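Local coordinates for protein aminotransferase, classes I and II (Silicibacter pomeroyi DSS-3, PDB 3H14) that probably catalyses the pyridoxal-phosphate-dependent transfer of an amino group from L-aspartate to 2-oxoglutarate, giving oxaloacetate and L-glutamate, at residues Thr176-His180 and Ala181-Ala185; Pro146-Leu150 and Gln151-Ala155; Ala263-Ala266 and Ser267-Ala271; Val87-Asp90 and Pro91-Val95. All coordinates share one frame; numbering follows the deposited sequence.

Contact 1. Residues Thr176-His180 and Ala181-Ala185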
loop_
_atom_site.group_PDB
_atom_site.type_symbol
_atom_site.label_atom_id
_atom_site.label_comp_id
_atom_site.label_asym_id
_atom_site.label_seq_id
_atom_site.Cartn_x
_atom_site.Cartn_y
_atom_site.Cartn_z
ATOM N N THR A 176 -4.453 6.142 -6.748
ATOM C CA THR A 176 -5.393 5.861 -7.860
ATOM C C THR A 176 -6.012 4.458 -7.745
ATOM O O THR A 176 -5.401 3.515 -7.182
ATOM C CB THR A 176 -4.737 6.090 -9.246
ATOM O OG1 THR A 176 -3.676 5.146 -9.473
ATOM C CG2 THR A 176 -4.176 7.521 -9.322
HETATM N N MSE A 177 -7.228 4.329 -8.276
HETATM C CA MSE A 177 -7.964 3.101 -8.214
HETATM C C MSE A 177 -8.341 2.563 -9.584
HETATM O O MSE A 177 -8.385 3.290 -10.574
HETATM C CB MSE A 177 -9.197 3.307 -7.354
HETATM C CG MSE A 177 -8.841 3.468 -5.898
HETATM SE SE MSE A 177 -10.291 4.190 -4.819
HETATM C CE MSE A 177 -11.375 2.544 -4.793
ATOM N N LEU A 178 -8.619 1.272 -9.611
ATOM C CA LEU A 178 -9.063 0.570 -10.815
ATOM C C LEU A 178 -10.539 0.283 -10.672
ATOM O O LEU A 178 -10.967 -0.415 -9.731
ATOM C CB LEU A 178 -8.320 -0.750 -10.967
ATOM C CG LEU A 178 -6.838 -0.597 -11.283
ATOM C CD1 LEU A 178 -6.053 -1.872 -10.990
ATOM C CD2 LEU A 178 -6.650 -0.167 -12.701
ATOM N N ASP A 179 -11.320 0.813 -11.603
ATOM C CA ASP A 179 -12.734 0.501 -11.614
ATOM C C ASP A 179 -12.938 -0.899 -12.238
ATOM O O ASP A 179 -11.973 -1.545 -12.674
ATOM C CB ASP A 179 -13.526 1.620 -12.290
ATOM C CG ASP A 179 -13.275 1.743 -13.802
ATOM O OD1 ASP A 179 -12.527 0.947 -14.429
ATOM O OD2 ASP A 179 -13.853 2.694 -14.367
ATOM N N HIS A 180 -14.185 -1.365 -12.224
ATOM C CA HIS A 180 -14.544 -2.688 -12.721
ATOM C C HIS A 180 -14.057 -2.980 -14.150
ATOM O O HIS A 180 -13.556 -4.080 -14.424
ATOM C CB HIS A 180 -16.062 -2.823 -12.664
ATOM C CG HIS A 180 -16.541 -4.229 -12.799
ATOM N ND1 HIS A 180 -16.712 -4.838 -14.028
ATOM C CD2 HIS A 180 -16.898 -5.144 -11.865
ATOM C CE1 HIS A 180 -17.154 -6.072 -13.840
ATOM N NE2 HIS A 180 -17.263 -6.286 -12.537
ATOM N N ALA A 181 -14.208 -1.999 -15.043
ATOM C CA ALA A 181 -13.782 -2.129 -16.456
ATOM C C ALA A 181 -12.268 -2.254 -16.574
ATOM O O ALA A 181 -11.769 -3.084 -17.329
ATOM C CB ALA A 181 -14.254 -0.930 -17.283
ATOM N N ALA A 182 -11.547 -1.419 -15.818
ATOM C CA ALA A 182 -10.081 -1.397 -15.848
ATOM C C ALA A 182 -9.484 -2.688 -15.302
ATOM O O ALA A 182 -8.499 -3.201 -15.829
ATOM C CB ALA A 182 -9.550 -0.181 -15.064
HETATM N N MSE A 183 -10.112 -3.205 -14.250
HETATM C CA MSE A 183 -9.698 -4.427 -13.591
HETATM C C MSE A 183 -9.987 -5.613 -14.494
HETATM O O MSE A 183 -9.142 -6.462 -14.668
HETATM C CB MSE A 183 -10.468 -4.570 -12.285
HETATM C CG MSE A 183 -10.129 -5.796 -11.466
HETATM SE SE MSE A 183 -8.339 -5.799 -10.670
HETATM C CE MSE A 183 -8.519 -4.060 -9.852
ATOM N N GLY A 184 -11.187 -5.659 -15.078
ATOM C CA GLY A 184 -11.527 -6.699 -16.049
ATOM C C GLY A 184 -10.544 -6.803 -17.205
ATOM O O GLY A 184 -10.109 -7.898 -17.564
ATOM N N ALA A 185 -10.189 -5.656 -17.783
ATOM C CA ALA A 185 -9.311 -5.615 -18.933
ATOM C C ALA A 185 -7.950 -6.151 -18.563
ATOM O O ALA A 185 -7.362 -6.939 -19.299
ATOM C CB ALA A 185 -9.189 -4.203 -19.463
#
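Asp179 and Ala182 meet where the chain turns into a helix. Asp179 is the N-cap: its OD1 accepts from Ala182 N at 2.9 Å, the amide arriving nearly in line with the C-O bond, and so satisfies an N-H that the first turn leaves without a carbonyl four residues back. The torsion chi1 of 69° sets CG between the backbone N and the carbonyl carbon, which swings the carboxylate over the first turn; the helix end would probably favour its negative charge. The main-chain O of Asp179 takes the next amide, Met183 N, at 3.0 Å, and His180 O takes Gly184 N at 2.9 Å. Beside the polar cap lies a hydrophobic staple: Leu178 crosses Met183, a selenomethionine, at about a right angle, and its CD1 presses on the methyl CE at 3.5 Å, while CD2 rests on Ala182 CB at 3.7 Å. Bends at chi2 and chi3 curl Met183 back to bring CE there. Before the cap, Leu178 N is held by Ser169 OG and Met177 N by Asp311. The segment leads from the loop after strand 164-168 into helix 180-192, with Met183 also touching Leu218.

Contact 2. Residues Pro146-Leu150 and Gln151-Ala155; sequences PENRL and QPVPA
Between Asn148 and Gln151 the backbone makes a tight turn, closed by a weak hydrogen bond from Gln151 N to Asn148 O (3.3 Å), with Arg149 and Leu150 both at positive phi. Asn148 lies across Val153 at about a right angle: CG1 of the valine reaches the amide carbon CG at 3.4 Å, and CG2 lies 3.6 Å from ND2. With CG anti to the carbonyl carbon (chi1 -63°), the Asn148 amide also reaches one water, which accepts from ND2 at 2.7 Å and donates to Gln151 O at 2.8 Å, bridging the turn. Replacing Asn148 by an alanine would probably break this water bridge and uncover the Val153 methyls. Gln151, bent at chi2, leads its amide away from the turn: NE2 donates to Ala168 O and Thr176 OG1, and OE1 is hydrogen-bonded to a glycerol. Arg149 likewise reaches outward, its NE in a salt bridge with Asp311. Left-handed helical angles at both middle positions are characteristic of a type III' beta-turn, one turn of left-handed 3-10 geometry, here in the connection from edge strand 138-143 to helix 154-157 of the aminotransferase fold.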
loop_
_atom_site.group_PDB
_atom_site.type_symbol
_atom_site.label_atom_id
_atom_site.label_comp_id
_atom_site.label_asym_id
_atom_site.label_seq_id
_atom_site.Cartn_x
_atom_site.Cartn_y
_atom_site.Cartn_z
ATOM N N PRO A 146 0.065 9.074 -17.119
ATOM C CA PRO A 146 -1.038 9.859 -16.504
ATOM C C PRO A 146 -2.432 9.608 -17.122
ATOM O O PRO A 146 -3.436 9.446 -16.424
ATOM C CB PRO A 146 -0.571 11.309 -16.681
ATOM C CG PRO A 146 0.915 11.202 -16.714
ATOM C CD PRO A 146 1.171 9.948 -17.537
ATOM N N GLU A 147 -2.469 9.508 -18.433
ATOM C CA GLU A 147 -3.704 9.257 -19.122
ATOM C C GLU A 147 -4.295 7.905 -18.731
ATOM O O GLU A 147 -5.478 7.649 -18.969
ATOM C CB GLU A 147 -3.482 9.366 -20.660
ATOM C CG GLU A 147 -2.369 8.500 -21.228
ATOM C CD GLU A 147 -1.038 9.180 -21.359
ATOM O OE1 GLU A 147 -0.681 10.023 -20.503
ATOM O OE2 GLU A 147 -0.308 8.829 -22.315
ATOM N N ASN A 148 -3.473 7.039 -18.139
ATOM C CA ASN A 148 -3.904 5.728 -17.632
ATOM C C ASN A 148 -4.096 5.730 -16.118
ATOM O O ASN A 148 -4.276 4.672 -15.507
ATOM C CB ASN A 148 -2.908 4.633 -18.039
ATOM C CG ASN A 148 -2.813 4.451 -19.562
ATOM O OD1 ASN A 148 -3.776 4.712 -20.295
ATOM N ND2 ASN A 148 -1.635 4.063 -20.035
ATOM N N ARG A 149 -4.100 6.927 -15.530
ATOM C CA ARG A 149 -4.272 7.093 -14.104
ATOM C C ARG A 149 -3.115 6.444 -13.309
ATOM O O ARG A 149 -3.295 6.020 -12.157
ATOM C CB ARG A 149 -5.626 6.517 -13.667
ATOM C CG ARG A 149 -6.408 7.375 -12.683
ATOM C CD ARG A 149 -7.761 6.725 -12.322
ATOM N NE ARG A 149 -8.585 7.569 -11.436
ATOM C CZ ARG A 149 -9.176 8.700 -11.829
ATOM N NH1 ARG A 149 -9.888 9.426 -10.965
ATOM N NH2 ARG A 149 -9.086 9.094 -13.101
ATOM N N LEU A 150 -1.948 6.390 -13.928
ATOM C CA LEU A 150 -0.738 5.782 -13.371
ATOM C C LEU A 150 -0.949 4.361 -12.875
ATOM O O LEU A 150 -0.411 3.959 -11.846
ATOM C CB LEU A 150 -0.163 6.654 -12.264
ATOM C CG LEU A 150 0.271 8.053 -12.719
ATOM C CD1 LEU A 150 0.739 8.908 -11.508
ATOM C CD2 LEU A 150 1.357 7.945 -13.798
ATOM N N GLN A 151 -1.709 3.624 -13.677
ATOM C CA GLN A 151 -2.016 2.244 -13.482
ATOM C C GLN A 151 -1.631 1.539 -14.753
ATOM O O GLN A 151 -1.741 2.116 -15.833
ATOM C CB GLN A 151 -3.508 2.081 -13.255
ATOM C CG GLN A 151 -3.969 2.503 -11.875
ATOM C CD GLN A 151 -3.639 1.491 -10.784
ATOM O OE1 GLN A 151 -3.167 0.374 -11.066
ATOM N NE2 GLN A 151 -3.877 1.880 -9.519
ATOM N N PRO A 152 -1.178 0.282 -14.637
ATOM C CA PRO A 152 -0.899 -0.413 -15.893
ATOM C C PRO A 152 -2.150 -0.654 -16.739
ATOM O O PRO A 152 -3.255 -0.761 -16.216
ATOM C CB PRO A 152 -0.266 -1.738 -15.454
ATOM C CG PRO A 152 -0.697 -1.934 -14.075
ATOM C CD PRO A 152 -0.940 -0.559 -13.458
ATOM N N VAL A 153 -1.931 -0.668 -18.047
ATOM C CA VAL A 153 -2.929 -1.063 -19.012
ATOM C C VAL A 153 -2.387 -2.256 -19.812
ATOM O O VAL A 153 -1.186 -2.496 -19.856
ATOM C CB VAL A 153 -3.312 0.091 -19.957
ATOM C CG1 VAL A 153 -3.965 1.257 -19.161
ATOM C CG2 VAL A 153 -2.121 0.554 -20.738
ATOM N N PRO A 154 -3.284 -3.033 -20.429
ATOM C CA PRO A 154 -2.806 -4.184 -21.187
ATOM C C PRO A 154 -1.661 -3.903 -22.140
ATOM O O PRO A 154 -0.707 -4.693 -22.185
ATOM C CB PRO A 154 -4.075 -4.685 -21.898
ATOM C CG PRO A 154 -5.143 -4.351 -20.962
ATOM C CD PRO A 154 -4.744 -2.997 -20.378
ATOM N N ALA A 155 -1.695 -2.762 -22.826
ATOM C CA ALA A 155 -0.637 -2.381 -23.760
ATOM C C ALA A 155 0.750 -2.257 -23.133
ATOM O O ALA A 155 1.761 -2.421 -23.810
ATOM C CB ALA A 155 -1.036 -1.039 -24.538
HETATM O O HOH W 1 -0.205 3.055 -17.959
#

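Contact 3. Residues Ala263-Ala266 and Ser267-Ala271; sequences APHA and SQVAA
Gln268 reaches back past the start of its own helix to Ala263, while Ser267 settles against the ring of Pro264; with Ala266 these two residues carry most of the contact. The Gln268 chain has CG anti to the carbonyl carbon (chi1 -68°) and runs extended beyond it, which carries NE2 to Ala263 O at 3.2 Å. The fit is imperfect: the donor stands above the carbonyl plane, 48° out of it, and the acceptor is tilted from the plane of the glutamine amide. On the way, Gln268 CG packs on Ala263 CB at 3.9 Å. The other end of the amide is taken too, OE1 accepting from Leu70 N, so the buried group is held at both ends and its rotation is fixed.

Ser267 brings OG beside Pro264 CG at 3.5 Å, a van der Waals contact, for the hydroxyl's hydrogen-bond partner is Trp237 O. Ala266 contributes mainly through its backbone, its O accepting from Ala270 N at 3.2 Å, while its methyl touches Leu53 of helix 47-57. On the more exposed side, His265 extends along the helix, and CE1 of its ring lies 3.5 Å from Val269 CG2.

Main-chain bonds of the first turn complete the frame: Gln268 N donates to Pro264 O at 3.1 Å, and Val269 N to His265 O at 3.0 Å. The arrangement is that of a helix N-terminus with proline at the N-cap, where the side chain at N4 bonds to the carbonyl preceding the cap; it begins helix 265-274, packed against strand 94-97 and helix 47-57.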
loop_
_atom_site.group_PDB
_atom_site.type_symbol
_atom_site.label_atom_id
_atom_site.label_comp_id
_atom_site.label_asym_id
_atom_site.label_seq_id
_atom_site.Cartn_x
_atom_site.Cartn_y
_atom_site.Cartn_z
ATOM N N ALA A 263 0.506 -15.707 11.321
ATOM C CA ALA A 263 0.325 -14.541 12.160
ATOM C C ALA A 263 0.382 -14.956 13.641
ATOM O O ALA A 263 -0.074 -16.045 13.997
ATOM C CB ALA A 263 -0.964 -13.867 11.829
ATOM N N PRO A 264 0.952 -14.091 14.496
ATOM C CA PRO A 264 0.918 -14.339 15.922
ATOM C C PRO A 264 -0.517 -14.492 16.414
ATOM O O PRO A 264 -1.394 -13.761 15.980
ATOM C CB PRO A 264 1.552 -13.084 16.533
ATOM C CG PRO A 264 1.965 -12.206 15.413
ATOM C CD PRO A 264 1.635 -12.832 14.135
ATOM N N HIS A 265 -0.775 -15.435 17.312
ATOM C CA HIS A 265 -2.159 -15.647 17.756
ATOM C C HIS A 265 -2.711 -14.393 18.437
ATOM O O HIS A 265 -3.863 -14.062 18.254
ATOM C CB HIS A 265 -2.301 -16.867 18.687
ATOM C CG HIS A 265 -3.728 -17.186 19.062
ATOM N ND1 HIS A 265 -4.270 -16.868 20.290
ATOM C CD2 HIS A 265 -4.721 -17.788 18.363
ATOM C CE1 HIS A 265 -5.530 -17.270 20.335
ATOM N NE2 HIS A 265 -5.829 -17.835 19.178
ATOM N N ALA A 266 -1.888 -13.682 19.200
ATOM C CA ALA A 266 -2.340 -12.443 19.855
ATOM C C ALA A 266 -2.896 -11.456 18.826
ATOM O O ALA A 266 -3.964 -10.859 19.012
ATOM C CB ALA A 266 -1.192 -11.809 20.647
ATOM N N SER A 267 -2.167 -11.278 17.737
ATOM C CA SER A 267 -2.608 -10.415 16.652
ATOM C C SER A 267 -3.889 -10.897 15.978
ATOM O O SER A 267 -4.704 -10.094 15.584
ATOM C CB SER A 267 -1.501 -10.294 15.608
ATOM O OG SER A 267 -0.364 -9.700 16.190
ATOM N N GLN A 268 -4.068 -12.209 15.850
ATOM C CA GLN A 268 -5.287 -12.772 15.263
ATOM C C GLN A 268 -6.556 -12.548 16.092
ATOM O O GLN A 268 -7.636 -12.302 15.519
ATOM C CB GLN A 268 -5.133 -14.279 15.012
ATOM C CG GLN A 268 -4.149 -14.626 13.932
ATOM C CD GLN A 268 -4.230 -16.067 13.492
ATOM O OE1 GLN A 268 -5.225 -16.484 12.924
ATOM N NE2 GLN A 268 -3.144 -16.811 13.679
ATOM N N VAL A 269 -6.411 -12.645 17.418
ATOM C CA VAL A 269 -7.467 -12.281 18.393
ATOM C C VAL A 269 -7.877 -10.816 18.216
ATOM O O VAL A 269 -9.063 -10.501 18.086
ATOM C CB VAL A 269 -6.996 -12.509 19.862
ATOM C CG1 VAL A 269 -8.037 -12.012 20.868
ATOM C CG2 VAL A 269 -6.700 -13.984 20.077
ATOM N N ALA A 270 -6.893 -9.923 18.190
ATOM C CA ALA A 270 -7.183 -8.496 17.995
ATOM C C ALA A 270 -7.870 -8.206 16.647
ATOM O O ALA A 270 -8.773 -7.375 16.591
ATOM C CB ALA A 270 -5.909 -7.683 18.153
ATOM N N ALA A 271 -7.437 -8.885 15.576
ATOM C CA ALA A 271 -7.944 -8.592 14.233
ATOM C C ALA A 271 -9.385 -9.041 14.111
ATOM O O ALA A 271 -10.227 -8.363 13.523
ATOM C CB ALA A 271 -7.060 -9.266 13.162
#

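Contact 4. Residues Val87-Asp90 and Pro91-Val95; sequences VDLD and PGRVV
Leu89 and Arg93 face each other across a short 3-10 turn, residues 91-93, that delivers the chain from the loop after helix 71-85 into edge strand 94-97 of the seven-stranded sheet of the aminotransferase fold. The hydrogen bonds are those of the turn. Arg93 N donates to Asp90 O at 3.1 Å, and Val94 N follows to Pro91 O. Asp90 OD1 accepts from Gly92 N at 3.2 Å, closing an Asx turn, though the bond is weak; chi1 of 170° turns the carboxylate forward over the turn.

The van der Waals contacts centre on Leu89. Its CD1 lies over one face of the Arg93 guanidinium, 3.6 Å from NH1 and offset toward the rim, and CD2 meets Val94 CG2 at 3.9 Å, the two side chains crossing at about a right angle. Pro91 turns to helix 71-85 and touches Ala78.

The polar partners of Arg93 lie beyond the turn: NH2 forms a salt bridge with Asp220, and NE, past the bend at chi3, donates to Val244 O. A methionine in place of Arg93 would probably strand the Asp220 carboxylate without this partner and leave Val244 O without its side-chain donor. A water ties the arginine back to the loop, accepting from Arg93 NH1 at 2.9 Å and from Asp90 N at 3.1 Å.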
loop_
_atom_site.group_PDB
_atom_site.type_symbol
_atom_site.label_atom_id
_atom_site.label_comp_id
_atom_site.label_asym_id
_atom_site.label_seq_id
_atom_site.Cartn_x
_atom_site.Cartn_y
_atom_site.Cartn_z
ATOM N N VAL A 87 -19.738 -10.342 -2.623
ATOM C CA VAL A 87 -19.101 -11.581 -3.055
ATOM C C VAL A 87 -19.314 -12.691 -2.029
ATOM O O VAL A 87 -18.992 -12.518 -0.858
ATOM C CB VAL A 87 -17.587 -11.389 -3.304
ATOM C CG1 VAL A 87 -16.877 -12.706 -3.299
ATOM C CG2 VAL A 87 -17.361 -10.680 -4.636
ATOM N N ASP A 88 -19.846 -13.829 -2.479
ATOM C CA ASP A 88 -20.037 -15.004 -1.629
ATOM C C ASP A 88 -18.741 -15.807 -1.624
ATOM O O ASP A 88 -18.363 -16.389 -2.638
ATOM C CB ASP A 88 -21.193 -15.858 -2.166
ATOM C CG ASP A 88 -21.647 -16.947 -1.178
ATOM O OD1 ASP A 88 -22.712 -16.748 -0.540
ATOM O OD2 ASP A 88 -20.956 -17.994 -1.045
ATOM N N LEU A 89 -18.054 -15.839 -0.485
ATOM C CA LEU A 89 -16.734 -16.445 -0.421
ATOM C C LEU A 89 -16.690 -17.505 0.647
ATOM O O LEU A 89 -17.115 -17.268 1.756
ATOM C CB LEU A 89 -15.683 -15.371 -0.120
ATOM C CG LEU A 89 -14.202 -15.779 -0.077
ATOM C CD1 LEU A 89 -13.704 -16.257 -1.457
ATOM C CD2 LEU A 89 -13.356 -14.607 0.459
ATOM N N ASP A 90 -16.152 -18.664 0.299
ATOM C CA ASP A 90 -15.928 -19.736 1.246
ATOM C C ASP A 90 -14.755 -19.343 2.155
ATOM O O ASP A 90 -13.704 -18.930 1.654
ATOM C CB ASP A 90 -15.621 -21.017 0.476
ATOM C CG ASP A 90 -15.128 -22.141 1.357
ATOM O OD1 ASP A 90 -15.609 -22.305 2.489
ATOM O OD2 ASP A 90 -14.236 -22.875 0.895
ATOM N N PRO A 91 -14.936 -19.417 3.488
ATOM C CA PRO A 91 -13.817 -19.134 4.405
ATOM C C PRO A 91 -12.613 -20.031 4.261
ATOM O O PRO A 91 -11.525 -19.647 4.663
ATOM C CB PRO A 91 -14.433 -19.284 5.805
ATOM C CG PRO A 91 -15.786 -19.839 5.617
ATOM C CD PRO A 91 -16.203 -19.664 4.206
ATOM N N GLY A 92 -12.797 -21.206 3.674
ATOM C CA GLY A 92 -11.689 -22.102 3.374
ATOM C C GLY A 92 -10.667 -21.490 2.433
ATOM O O GLY A 92 -9.528 -21.923 2.399
ATOM N N ARG A 93 -11.083 -20.502 1.644
ATOM C CA ARG A 93 -10.178 -19.825 0.694
ATOM C C ARG A 93 -9.429 -18.642 1.305
ATOM O O ARG A 93 -8.600 -18.066 0.628
ATOM C CB ARG A 93 -10.967 -19.342 -0.544
ATOM C CG ARG A 93 -11.315 -20.480 -1.495
ATOM C CD ARG A 93 -12.311 -20.064 -2.540
ATOM N NE ARG A 93 -11.711 -19.064 -3.398
ATOM C CZ ARG A 93 -12.362 -18.270 -4.232
ATOM N NH1 ARG A 93 -13.675 -18.383 -4.410
ATOM N NH2 ARG A 93 -11.670 -17.384 -4.943
ATOM N N VAL A 94 -9.771 -18.260 2.544
ATOM C CA VAL A 94 -9.104 -17.167 3.266
ATOM C C VAL A 94 -7.925 -17.773 4.012
ATOM O O VAL A 94 -8.089 -18.742 4.756
ATOM C CB VAL A 94 -10.066 -16.448 4.242
ATOM C CG1 VAL A 94 -9.329 -15.287 5.083
ATOM C CG2 VAL A 94 -11.222 -15.900 3.488
ATOM N N VAL A 95 -6.715 -17.277 3.731
ATOM C CA VAL A 95 -5.511 -17.660 4.414
ATOM C C VAL A 95 -5.014 -16.459 5.260
ATOM O O VAL A 95 -4.769 -15.371 4.725
ATOM C CB VAL A 95 -4.424 -18.065 3.406
ATOM C CG1 VAL A 95 -3.112 -18.422 4.091
ATOM C CG2 VAL A 95 -4.897 -19.225 2.548
HETATM O O HOH W 2 -15.782 -19.350 -2.652
#

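Overall arrangement
All four contacts are local turns or helix starts with both buried and exposed residues: contact 3 has most buried (four of eight, two exposed), contact 1 more exposed than buried. Contacts 1 and 2 adjoin, centres about 10 Å apart: Thr176 OG1 probably bonds to Arg149 O and Gln151 NE2, Leu178 packs on Gln151, and Asp311 bonds to both contacts, to Met177 N and to Arg149. Contacts 3 and 4, about 19 Å apart between centres, do not touch, yet both meet strand 94-97, one packing on Ile96, the other leading into it. Helix caps differ: a carboxylate in contact 1, a proline with a back-reaching glutamine in contact 3. Waters bridge contacts 2 and 4.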